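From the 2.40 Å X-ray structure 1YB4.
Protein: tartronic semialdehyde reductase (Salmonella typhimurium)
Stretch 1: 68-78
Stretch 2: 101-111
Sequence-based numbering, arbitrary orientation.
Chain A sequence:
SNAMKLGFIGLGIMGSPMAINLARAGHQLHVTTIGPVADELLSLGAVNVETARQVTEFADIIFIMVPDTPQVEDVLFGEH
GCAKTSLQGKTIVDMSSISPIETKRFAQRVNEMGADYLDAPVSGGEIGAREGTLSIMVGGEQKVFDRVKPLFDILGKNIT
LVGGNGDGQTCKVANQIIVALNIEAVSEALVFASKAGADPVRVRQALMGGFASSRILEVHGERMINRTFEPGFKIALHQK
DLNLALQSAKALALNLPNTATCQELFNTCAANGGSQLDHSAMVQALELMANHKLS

Stretch 1, residues 68-78: DTPQVEDVLFG
Stretch 2 (101-111) IETKRFAQRVN

How do the two backbones run? One helix runs from Thr69 towards Phe77 and another spans 101-111, having begun before Ile101. They lie side by side almost parallel, N-to-C directions 4° apart and axes 10.9 Å apart at closest approach. Register is set by Thr69 CA to Glu102 CA at 7.5 Å and, one turn on, Glu73 CA to Phe106 CA at 7.2 Å. Helical phi/psi values prevail, near -65/-40; those of Phe77 are -122/63. Asp68, at -122/174 with chi1 p, caps the first helix: its OD1 accepts from Gln71 N at 3.0 Å, its OD2 from Gln71 NE2 at 2.9 Å.

What fills the space between the helices? Phe106 (chi1 m, chi2 3°) is the main knob. Its CA-CB bond points sideways, yet the ring reaches in among Val72, Glu73, Leu76 and Phe77. Val72 CG1 (chi1 t) lies 3.7 Å from Phe106 CE2, near the ring plane, and Leu76 CD2 (chi1 -103°, chi2 16°) packs 3.9 Å from Phe106 CD2. Phe106, Val72, Leu76 and Val110 are buried, and apolar side chains suit places where they meet largely carbon. Glu73 CB comes within 3.3 Å of Phe106 CZ, lending its aliphatic base to the packing. At the N-terminal end, Thr69 (m) puts its methyl CG2 3.4 Å from Glu102 CG.

How does Phe77 close the C-terminal end? With chi1 at -31° and chi2 at 95°, it turns an edge toward the face of Phe106, planes at 75° and ring centroids 6.0 Å apart. Phe77 CE2 also meets Val110 CG2 (chi1 t) at 4.0 Å; that methyl lies 4.2 Å from Leu76 CG. Arg109 (chi1 -87°, chi2 -147°, chi3 -127°, chi4 169°) lays its guanidinium flat on the Phe77 ring, planes at 23°, with Arg109 NH1 3.3 Å from Phe77 CD1. Arginine suits this place because its planar cation can stack on the aromatic face while its CD adds a CH-pi contact.

Where do the charges go? Glu73 (t, t, chi3 -52°) extends among Glu102, Arg105, Phe106 and Arg109. Glu73 OE2 makes a long salt bridge to Arg109 NH2 at 4.0 Å. Glu73 OE1 stands 4.1 Å from Glu102 OE1 (m, m, chi3 -74°); Arg105 lies near both acids and may ease the repulsion, though its NH2 is less surely placed. Arg105 (p, t, t, chi4 -69°) donates from NH1 to Glu102 OE2 at 2.6 Å. No hydrogen bond crosses between the stretches; packing, stacking and charge hold a contact burying 452 Å².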

# COMPACT_ATOMS: atom_id res chain seq x y z
N ASP A 68 1.58 -22.37 17.83
CA ASP A 68 2.60 -21.65 17.05
C ASP A 68 3.90 -22.42 16.82
O ASP A 68 4.11 -23.51 17.36
CB ASP A 68 2.92 -20.34 17.76
CG ASP A 68 3.34 -20.55 19.20
OD1 ASP A 68 4.43 -21.13 19.42
OD2 ASP A 68 2.59 -20.15 20.12
N THR A 69 4.78 -21.84 16.01
CA THR A 69 6.06 -22.45 15.68
C THR A 69 6.90 -22.84 16.91
O THR A 69 7.42 -23.95 16.99
CB THR A 69 6.90 -21.51 14.80
OG1 THR A 69 6.14 -21.14 13.65
CG2 THR A 69 8.20 -22.20 14.35
N PRO A 70 7.07 -21.93 17.87
CA PRO A 70 7.87 -22.26 19.06
C PRO A 70 7.36 -23.44 19.89
O PRO A 70 8.17 -24.22 20.41
CB PRO A 70 7.90 -20.95 19.82
CG PRO A 70 7.94 -19.95 18.71
CD PRO A 70 6.85 -20.48 17.79
N GLN A 71 6.03 -23.55 20.03
CA GLN A 71 5.43 -24.66 20.79
C GLN A 71 5.61 -25.99 20.06
O GLN A 71 5.57 -27.06 20.68
CB GLN A 71 3.95 -24.43 21.00
CG GLN A 71 3.61 -23.43 22.07
CD GLN A 71 2.12 -23.34 22.26
OE1 GLN A 71 1.47 -24.30 22.67
NE2 GLN A 71 1.56 -22.17 21.95
N VAL A 72 5.78 -25.93 18.74
CA VAL A 72 6.00 -27.15 17.98
C VAL A 72 7.47 -27.53 18.17
O VAL A 72 7.83 -28.71 18.13
CB VAL A 72 5.73 -26.95 16.46
CG1 VAL A 72 6.53 -27.96 15.64
CG2 VAL A 72 4.27 -27.15 16.18
N GLU A 73 8.32 -26.54 18.40
CA GLU A 73 9.75 -26.80 18.58
C GLU A 73 10.01 -27.43 19.94
O GLU A 73 10.87 -28.31 20.07
CB GLU A 73 10.56 -25.52 18.45
CG GLU A 73 12.06 -25.77 18.41
CD GLU A 73 12.87 -24.49 18.42
OE1 GLU A 73 12.61 -23.60 17.58
OE2 GLU A 73 13.78 -24.39 19.28
N ASP A 74 9.28 -26.99 20.95
CA ASP A 74 9.44 -27.50 22.30
C ASP A 74 8.89 -28.93 22.37
O ASP A 74 9.46 -29.78 23.04
CB ASP A 74 8.72 -26.60 23.30
CG ASP A 74 9.12 -26.88 24.73
OD1 ASP A 74 8.47 -26.33 25.64
OD2 ASP A 74 10.09 -27.64 24.95
N VAL A 75 7.78 -29.18 21.69
CA VAL A 75 7.22 -30.52 21.70
C VAL A 75 8.25 -31.45 21.09
O VAL A 75 8.44 -32.57 21.54
CB VAL A 75 5.93 -30.61 20.87
CG1 VAL A 75 5.60 -32.07 20.56
CG2 VAL A 75 4.78 -29.98 21.63
N LEU A 76 8.92 -30.96 20.06
CA LEU A 76 9.93 -31.75 19.39
C LEU A 76 11.21 -31.89 20.20
O LEU A 76 11.63 -33.00 20.54
CB LEU A 76 10.25 -31.15 18.02
CG LEU A 76 9.66 -31.82 16.77
CD1 LEU A 76 8.54 -32.77 17.13
CD2 LEU A 76 9.17 -30.74 15.81
N PHE A 77 11.84 -30.77 20.54
CA PHE A 77 13.09 -30.85 21.28
C PHE A 77 13.09 -30.14 22.63
O PHE A 77 13.85 -29.19 22.85
CB PHE A 77 14.21 -30.31 20.39
CG PHE A 77 13.97 -30.56 18.93
CD1 PHE A 77 13.38 -29.58 18.13
CD2 PHE A 77 14.30 -31.78 18.35
CE1 PHE A 77 13.12 -29.82 16.78
CE2 PHE A 77 14.04 -32.03 17.00
CZ PHE A 77 13.45 -31.05 16.21
N GLY A 78 12.24 -30.61 23.54
CA GLY A 78 12.17 -30.02 24.86
C GLY A 78 12.45 -31.11 25.86
O GLY A 78 12.55 -32.28 25.48
N ILE A 101 10.24 -22.03 6.95
CA ILE A 101 11.69 -22.09 7.13
C ILE A 101 12.06 -22.94 8.37
O ILE A 101 13.02 -23.72 8.34
CB ILE A 101 12.32 -20.68 7.32
CG1 ILE A 101 12.06 -19.81 6.08
CG2 ILE A 101 13.81 -20.79 7.56
CD1 ILE A 101 10.61 -19.41 5.90
N GLU A 102 11.30 -22.77 9.45
CA GLU A 102 11.51 -23.51 10.69
C GLU A 102 11.29 -24.99 10.46
O GLU A 102 12.11 -25.82 10.84
CB GLU A 102 10.53 -23.04 11.76
CG GLU A 102 10.66 -21.60 12.11
CD GLU A 102 11.98 -21.32 12.75
OE1 GLU A 102 12.15 -21.71 13.93
OE2 GLU A 102 12.85 -20.74 12.07
N THR A 103 10.15 -25.32 9.87
CA THR A 103 9.81 -26.70 9.59
C THR A 103 10.96 -27.38 8.86
O THR A 103 11.27 -28.54 9.13
CB THR A 103 8.53 -26.79 8.76
OG1 THR A 103 7.41 -26.40 9.57
CG2 THR A 103 8.31 -28.21 8.25
N LYS A 104 11.61 -26.66 7.95
CA LYS A 104 12.73 -27.21 7.20
C LYS A 104 13.76 -27.77 8.17
O LYS A 104 14.22 -28.90 7.99
CB LYS A 104 13.38 -26.12 6.34
CG LYS A 104 12.54 -25.61 5.17
CD LYS A 104 12.68 -26.48 3.92
CE LYS A 104 11.95 -25.87 2.72
NZ LYS A 104 12.52 -24.56 2.29
N ARG A 105 14.12 -27.01 9.20
CA ARG A 105 15.12 -27.51 10.13
C ARG A 105 14.61 -28.46 11.20
O ARG A 105 15.36 -29.30 11.70
CB ARG A 105 15.92 -26.36 10.75
CG ARG A 105 15.21 -25.57 11.82
CD ARG A 105 16.24 -24.78 12.64
NE ARG A 105 15.62 -23.90 13.62
CZ ARG A 105 14.93 -22.80 13.32
NH1 ARG A 105 14.76 -22.45 12.05
NH2 ARG A 105 14.41 -22.06 14.29
N PHE A 106 13.34 -28.36 11.58
CA PHE A 106 12.81 -29.29 12.57
C PHE A 106 12.88 -30.68 11.93
O PHE A 106 13.31 -31.66 12.55
CB PHE A 106 11.35 -28.96 12.90
CG PHE A 106 11.16 -27.69 13.68
CD1 PHE A 106 12.25 -26.87 13.99
CD2 PHE A 106 9.89 -27.31 14.11
CE1 PHE A 106 12.07 -25.69 14.72
CE2 PHE A 106 9.70 -26.13 14.84
CZ PHE A 106 10.79 -25.32 15.14
N ALA A 107 12.46 -30.73 10.67
CA ALA A 107 12.44 -31.96 9.89
C ALA A 107 13.79 -32.65 9.85
O ALA A 107 13.92 -33.77 10.32
CB ALA A 107 11.95 -31.67 8.47
N GLN A 108 14.80 -31.98 9.30
CA GLN A 108 16.11 -32.61 9.21
C GLN A 108 16.69 -32.95 10.58
O GLN A 108 17.52 -33.84 10.69
CB GLN A 108 17.09 -31.76 8.41
CG GLN A 108 17.53 -30.48 9.07
CD GLN A 108 18.48 -29.69 8.17
OE1 GLN A 108 19.49 -30.22 7.70
NE2 GLN A 108 18.16 -28.42 7.94
N ARG A 109 16.24 -32.25 11.63
CA ARG A 109 16.72 -32.56 12.97
C ARG A 109 16.16 -33.92 13.32
O ARG A 109 16.90 -34.83 13.68
CB ARG A 109 16.24 -31.54 13.99
CG ARG A 109 17.12 -30.32 14.14
CD ARG A 109 17.09 -29.84 15.58
NE ARG A 109 16.75 -28.43 15.71
CZ ARG A 109 16.47 -27.84 16.87
NH1 ARG A 109 16.48 -28.56 17.99
NH2 ARG A 109 16.17 -26.55 16.91
N VAL A 110 14.84 -34.05 13.22
CA VAL A 110 14.18 -35.32 13.50
C VAL A 110 14.73 -36.39 12.56
O VAL A 110 14.95 -37.53 12.97
CB VAL A 110 12.64 -35.17 13.34
CG1 VAL A 110 11.98 -36.53 13.22
CG2 VAL A 110 12.05 -34.44 14.52
N ASN A 111 14.97 -36.02 11.30
CA ASN A 111 15.50 -36.97 10.31
C ASN A 111 16.86 -37.55 10.70
O ASN A 111 17.14 -38.72 10.40
CB ASN A 111 15.62 -36.32 8.93
CG ASN A 111 14.29 -36.27 8.17
OD1 ASN A 111 14.22 -35.72 7.07
ND2 ASN A 111 13.24 -36.84 8.77